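Local coordinates for penicillin-binding protein activator LpoB (Salmonella enterica subsp. enterica serovar Typhimurium, PDB 4Q6V), which activates penicillin-binding protein 1B as an outer-membrane lipoprotein and so probably regulates peptidoglycan synthesis, the chain here being its C-terminal domain, at residues A[24-29]-A[58-63]. Numbering follows the deposited sequence.
Sequences SVLLVD and FTLVSV
T59 O accepts a hydrogen bond from L26 N at 2.9 Å. V25 CA, 3.2 Å from T59 O, adds a CA-H...O contact to the same oxygen. T59 N in turn donates to S24 O at 2.9 Å, a bent bond of 139°. V61 N reaches L26 O at 3.2 Å. Together these bonds set the parallel register, V25 beside T59 and L26 beside L60. The two chains then diverge, and a water bridges V28 N and V61 O in place of the next direct bond: it accepts from V28 N and donates to V61 O, which also accepts a hydrogen bond from R49 NH1.

L26 meets F58 over one ring face. Its CG is anti to the backbone N (chi1 168°), and L26 CD2 sits 4.1 Å from the centroid of the F58 ring as a CH-pi contact, displaced toward the rim. S24 O lies at the ring edge. L26 and L60 lie side by side, pointing the same way, with their CD2 methyls in contact, and V28 CG2 meets L60 CD2 at 3.8 Å. L52 and L48 of helix 41-54 pack on this face. V25 and T59 share the other face. There V61 CG2 touches V25 CG1 at 3.9 Å, the two side chains crossing at about a right angle. L27 CD1 reaches V61 CB, and L66 of helix 63-72 touches both residues.

Short strand 59-60 thus forms one edge of the mixed sheet, paired in parallel with strand 25-35 and joined to it by helix 41-54, a beta-alpha-beta crossover.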
ATOM      1  N   SER A  24     -13.679   4.899  -1.521  1.00 23.92           N
ATOM      2  CA  SER A  24     -13.325   5.338  -0.161  1.00 23.79           C
ATOM      3  C   SER A  24     -11.888   5.856  -0.144  1.00 23.38           C
ATOM      4  O   SER A  24     -11.186   5.834  -1.166  1.00 20.47           O
ATOM      5  CB  SER A  24     -13.555   4.209   0.845  1.00 27.12           C
ATOM      6  OG  SER A  24     -12.931   3.058   0.366  1.00 35.01           O
ATOM      7  N   VAL A  25     -11.485   6.409   0.991  1.00 20.41           N
ATOM      8  CA  VAL A  25     -10.194   7.047   1.091  1.00 19.50           C
ATOM      9  C   VAL A  25      -9.219   5.957   1.546  1.00 21.00           C
ATOM     10  O   VAL A  25      -9.401   5.265   2.579  1.00 18.14           O
ATOM     11  CB  VAL A  25     -10.231   8.216   2.062  1.00 19.30           C
ATOM     12  CG1 VAL A  25      -8.867   8.907   2.122  1.00 19.85           C
ATOM     13  CG2 VAL A  25     -11.347   9.210   1.691  1.00 19.51           C
ATOM     14  N   LEU A  26      -8.162   5.806   0.772  1.00 22.29           N
ATOM     15  CA  LEU A  26      -7.202   4.701   0.976  1.00 20.64           C
ATOM     16  C   LEU A  26      -5.824   5.303   1.128  1.00 20.21           C
ATOM     17  O   LEU A  26      -5.388   6.055   0.287  1.00 20.18           O
ATOM     18  CB  LEU A  26      -7.318   3.690  -0.146  1.00 21.38           C
ATOM     19  CG  LEU A  26      -6.183   2.659  -0.208  1.00 22.65           C
ATOM     20  CD1 LEU A  26      -6.298   1.597   0.885  1.00 22.08           C
ATOM     21  CD2 LEU A  26      -6.217   2.024  -1.583  1.00 22.48           C
ATOM     22  N   LEU A  27      -5.136   4.974   2.214  1.00 21.91           N
ATOM     23  CA  LEU A  27      -3.737   5.232   2.369  1.00 22.22           C
ATOM     24  C   LEU A  27      -2.846   4.105   1.848  1.00 20.54           C
ATOM     25  O   LEU A  27      -2.833   3.006   2.373  1.00 19.55           O
ATOM     26  CB  LEU A  27      -3.433   5.526   3.848  1.00 24.15           C
ATOM     27  CG  LEU A  27      -1.982   5.784   4.223  1.00 26.73           C
ATOM     28  CD1 LEU A  27      -1.336   6.746   3.261  1.00 32.84           C
ATOM     29  CD2 LEU A  27      -1.805   6.236   5.670  1.00 26.70           C
ATOM     30  N   VAL A  28      -2.082   4.402   0.813  1.00 20.53           N
ATOM     31  CA  VAL A  28      -1.241   3.388   0.150  1.00 21.01           C
ATOM     32  C   VAL A  28       0.194   3.489   0.662  1.00 22.47           C
ATOM     33  O   VAL A  28       0.932   4.423   0.327  1.00 22.05           O
ATOM     34  CB  VAL A  28      -1.216   3.591  -1.393  1.00 20.98           C
ATOM     35  CG1 VAL A  28      -0.274   2.592  -2.061  1.00 20.61           C
ATOM     36  CG2 VAL A  28      -2.601   3.456  -1.934  1.00 21.50           C
ATOM     37  N   ASP A  29       0.577   2.533   1.507  1.00 25.89           N
ATOM     38  CA  ASP A  29       1.923   2.537   2.058  1.00 29.87           C
ATOM     39  C   ASP A  29       2.886   2.184   0.910  1.00 30.11           C
ATOM     40  O   ASP A  29       2.502   1.473  -0.027  1.00 29.05           O
ATOM     41  CB  ASP A  29       2.010   1.588   3.255  1.00 32.66           C
ATOM     42  CG  ASP A  29       3.029   1.997   4.288  1.00 37.14           C
ATOM     43  OD1 ASP A  29       3.665   3.069   4.130  1.00 40.35           O
ATOM     44  OD2 ASP A  29       3.179   1.206   5.258  1.00 41.82           O
ATOM     45  N   PHE A  58     -10.805   4.524  -5.620  1.00 27.96           N
ATOM     46  CA  PHE A  58     -10.412   5.075  -4.337  1.00 25.79           C
ATOM     47  C   PHE A  58      -9.934   6.506  -4.496  1.00 24.03           C
ATOM     48  O   PHE A  58      -9.375   6.852  -5.522  1.00 26.24           O
ATOM     49  CB  PHE A  58      -9.278   4.272  -3.704  1.00 25.80           C
ATOM     50  CG  PHE A  58      -9.606   2.838  -3.443  1.00 24.89           C
ATOM     51  CD1 PHE A  58     -10.375   2.478  -2.347  1.00 24.97           C
ATOM     52  CD2 PHE A  58      -9.143   1.847  -4.314  1.00 24.78           C
ATOM     53  CE1 PHE A  58     -10.686   1.153  -2.111  1.00 23.84           C
ATOM     54  CE2 PHE A  58      -9.429   0.531  -4.074  1.00 26.93           C
ATOM     55  CZ  PHE A  58     -10.215   0.175  -2.973  1.00 26.98           C
ATOM     56  N   THR A  59     -10.166   7.323  -3.493  1.00 22.73           N
ATOM     57  CA  THR A  59      -9.419   8.550  -3.280  1.00 22.48           C
ATOM     58  C   THR A  59      -8.204   8.192  -2.489  1.00 21.10           C
ATOM     59  O   THR A  59      -8.321   7.711  -1.368  1.00 20.31           O
ATOM     60  CB  THR A  59     -10.238   9.556  -2.452  1.00 23.60           C
ATOM     61  OG1 THR A  59     -11.368   9.911  -3.218  1.00 27.68           O
ATOM     62  CG2 THR A  59      -9.432  10.819  -2.178  1.00 23.19           C
ATOM     63  N   LEU A  60      -7.041   8.412  -3.089  1.00 21.17           N
ATOM     64  CA  LEU A  60      -5.760   8.175  -2.459  1.00 22.42           C
ATOM     65  C   LEU A  60      -5.271   9.363  -1.636  1.00 21.79           C
ATOM     66  O   LEU A  60      -5.378  10.534  -2.046  1.00 21.75           O
ATOM     67  CB  LEU A  60      -4.706   7.742  -3.483  1.00 23.89           C
ATOM     68  CG  LEU A  60      -5.025   6.565  -4.399  1.00 24.86           C
ATOM     69  CD1 LEU A  60      -3.830   6.278  -5.285  1.00 25.28           C
ATOM     70  CD2 LEU A  60      -5.433   5.332  -3.617  1.00 23.50           C
ATOM     71  N   VAL A  61      -4.722   9.059  -0.461  1.00 22.14           N
ATOM     72  CA  VAL A  61      -4.016  10.092   0.312  1.00 19.87           C
ATOM     73  C   VAL A  61      -2.797  10.436  -0.494  1.00 21.41           C
ATOM     74  O   VAL A  61      -2.135   9.529  -1.000  1.00 21.37           O
ATOM     75  CB  VAL A  61      -3.675   9.606   1.715  1.00 20.02           C
ATOM     76  CG1 VAL A  61      -3.068  10.715   2.528  1.00 21.11           C
ATOM     77  CG2 VAL A  61      -4.939   9.074   2.419  1.00 19.28           C
ATOM     78  N   SER A  62      -2.533  11.740  -0.618  1.00 20.71           N
ATOM     79  CA  SER A  62      -1.431  12.234  -1.447  1.00 20.37           C
ATOM     80  C   SER A  62      -0.104  12.297  -0.677  1.00 19.39           C
ATOM     81  O   SER A  62      -0.061  12.406   0.539  1.00 18.70           O
ATOM     82  CB  SER A  62      -1.783  13.621  -1.977  1.00 20.17           C
ATOM     83  OG  SER A  62      -1.522  14.589  -0.971  1.00 22.56           O
ATOM     84  N   VAL A  63       1.000  12.340  -1.416  1.00 20.02           N
ATOM     85  CA  VAL A  63       2.334  12.389  -0.856  1.00 22.09           C
ATOM     86  C   VAL A  63       2.457  13.560   0.139  1.00 20.30           C
ATOM     87  O   VAL A  63       3.012  13.395   1.227  1.00 16.84           O
ATOM     88  CB  VAL A  63       3.413  12.488  -1.974  1.00 25.89           C
ATOM     89  CG1 VAL A  63       4.797  12.653  -1.409  1.00 27.20           C
ATOM     90  CG2 VAL A  63       3.363  11.268  -2.906  1.00 28.76           C
TER
HETATM   91  O   HOH W   1      -1.390   7.104   0.080  1.00 20.93           O